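Local coordinates for putative nucleic acid-binding lipoprotein (Klebsiella pneumoniae subsp. pneumoniae MGH 78578, PDB 3F1Z), which is a putative lipoprotein of unknown function with an OB-fold, and may bind nucleic acid, at residues R55-I61 with I74-E80. Sequence-based numbering, arbitrary orientation.
Sequences RGVIVDI and IVTMRDE
The carbonyl oxygen of Thr-76 is gripped by two successive amides of the facing strand: Val-59 N donates a nearly straight bond to Thr-76 O at 2.9 Å, and Asp-60 N adds a weak one to that same oxygen at 3.4 Å. Two residues facing one make a classic beta bulge. Asp-60 O takes Thr-76 N at 2.8 Å, and before the bulge in the chain Val-57 and Arg-78 exchange two backbone bonds. The two strands form the hairpin 51-65/71-78 of the OB-fold's curved sheet, where a bulge of this kind probably helps the long strand bend and twist. On the face of Ile-58, Val-75 and Met-77, probably turned to the barrel interior, branched and flexible apolar chains pack: Ile-58 CD1 meets Val-75 CG1 at 3.6 Å and also touches Met-77 CE, a selenomethionine methyl. Gly-56, lacking a side chain, lets Met-77 CG settle 3.6 Å from its CA; Phe-90 and Ile-111 pack round the same selenomethionine. On the opposite face, Arg-78 rises beside Val-57 with its chain extended, laying one guanidinium face over Val-57 CB, while its NH1 bonds to Asp-79 O. Past Arg-78, the extended chain of Arg-55 (chi1 177°) carries NH1 to a salt bridge with Glu-80 OE1 at 2.7 Å, a bent bond (133°) made from above the carboxylate plane. A water joins Arg-55 O to Glu-80 N.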
loop_
_atom_site.group_PDB
_atom_site.type_symbol
_atom_site.label_atom_id
_atom_site.label_comp_id
_atom_site.label_asym_id
_atom_site.label_seq_id
_atom_site.Cartn_x
_atom_site.Cartn_y
_atom_site.Cartn_z
ATOM N N ARG A 55 -6.228 5.450 -1.209
ATOM C CA ARG A 55 -6.804 5.548 -2.548
ATOM C C ARG A 55 -5.806 6.259 -3.442
ATOM O O ARG A 55 -5.141 7.192 -2.999
ATOM C CB ARG A 55 -8.099 6.324 -2.456
ATOM C CG ARG A 55 -8.826 6.598 -3.751
ATOM C CD ARG A 55 -10.187 7.152 -3.381
ATOM N NE ARG A 55 -11.024 7.428 -4.524
ATOM C CZ ARG A 55 -10.943 8.548 -5.193
ATOM N NH1 ARG A 55 -10.069 9.423 -4.800
ATOM N NH2 ARG A 55 -11.700 8.789 -6.233
ATOM N N GLY A 56 -5.698 5.828 -4.695
ATOM C CA GLY A 56 -4.682 6.376 -5.619
ATOM C C GLY A 56 -4.738 5.744 -6.999
ATOM O O GLY A 56 -5.606 4.950 -7.284
ATOM N N VAL A 57 -3.818 6.131 -7.866
ATOM C CA VAL A 57 -3.768 5.603 -9.203
ATOM C C VAL A 57 -2.610 4.634 -9.269
ATOM O O VAL A 57 -1.481 4.976 -8.925
ATOM C CB VAL A 57 -3.586 6.699 -10.294
ATOM C CG1 VAL A 57 -3.466 6.047 -11.646
ATOM C CG2 VAL A 57 -4.752 7.661 -10.316
ATOM N N ILE A 58 -2.910 3.423 -9.731
ATOM C CA ILE A 58 -1.934 2.392 -9.863
ATOM C C ILE A 58 -1.092 2.746 -11.081
ATOM O O ILE A 58 -1.635 3.000 -12.152
ATOM C CB ILE A 58 -2.593 1.022 -10.041
ATOM C CG1 ILE A 58 -3.443 0.693 -8.806
ATOM C CG2 ILE A 58 -1.524 -0.076 -10.268
ATOM C CD1 ILE A 58 -2.682 0.771 -7.457
ATOM N N VAL A 59 0.227 2.781 -10.895
ATOM C CA VAL A 59 1.159 3.088 -11.965
ATOM C C VAL A 59 2.122 1.936 -12.282
ATOM O O VAL A 59 2.873 2.006 -13.259
ATOM C CB VAL A 59 1.985 4.362 -11.667
ATOM C CG1 VAL A 59 1.063 5.573 -11.689
ATOM C CG2 VAL A 59 2.693 4.236 -10.362
ATOM N N ASP A 60 2.138 0.896 -11.459
ATOM C CA ASP A 60 2.945 -0.254 -11.791
ATOM C C ASP A 60 2.462 -1.447 -10.998
ATOM O O ASP A 60 2.136 -1.330 -9.826
ATOM C CB ASP A 60 4.419 -0.003 -11.529
ATOM C CG ASP A 60 5.305 -1.133 -12.050
ATOM O OD1 ASP A 60 5.433 -1.241 -13.298
ATOM O OD2 ASP A 60 5.880 -1.907 -11.211
ATOM N N ILE A 61 2.436 -2.595 -11.673
ATOM C CA ILE A 61 2.066 -3.881 -11.115
ATOM C C ILE A 61 3.136 -4.828 -11.658
ATOM O O ILE A 61 3.391 -4.832 -12.863
ATOM C CB ILE A 61 0.722 -4.359 -11.640
ATOM C CG1 ILE A 61 -0.402 -3.383 -11.244
ATOM C CG2 ILE A 61 0.478 -5.769 -11.144
ATOM C CD1 ILE A 61 -1.644 -3.486 -12.084
ATOM N N ILE A 74 4.607 -6.561 -6.451
ATOM C CA ILE A 74 4.693 -5.189 -5.974
ATOM C C ILE A 74 3.683 -4.367 -6.819
ATOM O O ILE A 74 3.691 -4.418 -8.070
ATOM C CB ILE A 74 6.094 -4.593 -6.178
ATOM C CG1 ILE A 74 7.107 -5.306 -5.323
ATOM C CG2 ILE A 74 6.159 -3.188 -5.646
ATOM C CD1 ILE A 74 6.862 -5.124 -3.763
ATOM N N VAL A 75 2.830 -3.615 -6.124
ATOM C CA VAL A 75 1.849 -2.706 -6.728
ATOM C C VAL A 75 2.235 -1.304 -6.263
ATOM O O VAL A 75 2.430 -1.074 -5.071
ATOM C CB VAL A 75 0.449 -3.047 -6.291
ATOM C CG1 VAL A 75 -0.521 -1.942 -6.673
ATOM C CG2 VAL A 75 0.027 -4.366 -6.933
ATOM N N THR A 76 2.432 -0.395 -7.216
ATOM C CA THR A 76 2.877 0.961 -6.928
ATOM C C THR A 76 1.744 1.917 -7.248
ATOM O O THR A 76 1.125 1.816 -8.310
ATOM C CB THR A 76 4.101 1.353 -7.768
ATOM O OG1 THR A 76 5.090 0.350 -7.640
ATOM C CG2 THR A 76 4.697 2.692 -7.333
HETATM N N MSE A 77 1.549 2.898 -6.368
HETATM C CA MSE A 77 0.413 3.805 -6.432
HETATM C C MSE A 77 0.881 5.234 -6.334
HETATM O O MSE A 77 1.749 5.533 -5.504
HETATM C CB MSE A 77 -0.499 3.485 -5.237
HETATM C CG MSE A 77 -1.786 4.240 -5.203
HETATM SE SE MSE A 77 -2.761 4.028 -3.519
HETATM C CE MSE A 77 -3.826 2.450 -3.995
ATOM N N ARG A 78 0.327 6.121 -7.169
ATOM C CA ARG A 78 0.627 7.550 -7.034
ATOM C C ARG A 78 -0.614 8.297 -6.532
ATOM O O ARG A 78 -1.734 7.798 -6.668
ATOM C CB ARG A 78 1.046 8.155 -8.362
ATOM C CG ARG A 78 -0.050 8.218 -9.421
ATOM C CD ARG A 78 0.357 9.219 -10.501
ATOM N NE ARG A 78 -0.513 9.191 -11.663
ATOM C CZ ARG A 78 -1.686 9.801 -11.748
ATOM N NH1 ARG A 78 -2.178 10.508 -10.725
ATOM N NH2 ARG A 78 -2.389 9.692 -12.871
ATOM N N ASP A 79 -0.419 9.503 -5.994
ATOM C CA ASP A 79 -1.543 10.316 -5.567
ATOM C C ASP A 79 -2.510 10.580 -6.748
ATOM O O ASP A 79 -2.102 10.921 -7.854
ATOM C CB ASP A 79 -1.078 11.647 -5.035
ATOM C CG ASP A 79 -2.196 12.407 -4.331
ATOM O OD1 ASP A 79 -2.403 12.143 -3.114
ATOM O OD2 ASP A 79 -2.850 13.270 -4.999
ATOM N N GLU A 80 -3.793 10.434 -6.489
ATOM C CA GLU A 80 -4.816 10.648 -7.506
ATOM C C GLU A 80 -4.818 12.047 -8.116
ATOM O O GLU A 80 -5.198 12.214 -9.271
ATOM C CB GLU A 80 -6.189 10.422 -6.901
ATOM C CG GLU A 80 -7.306 10.461 -7.904
ATOM C CD GLU A 80 -8.530 11.002 -7.310
ATOM O OE1 GLU A 80 -8.462 11.222 -6.112
ATOM O OE2 GLU A 80 -9.524 11.243 -8.015
HETATM O O HOH W 1 -4.473 9.603 -3.835
HETATM O O HOH W 2 5.117 -2.063 -8.786
#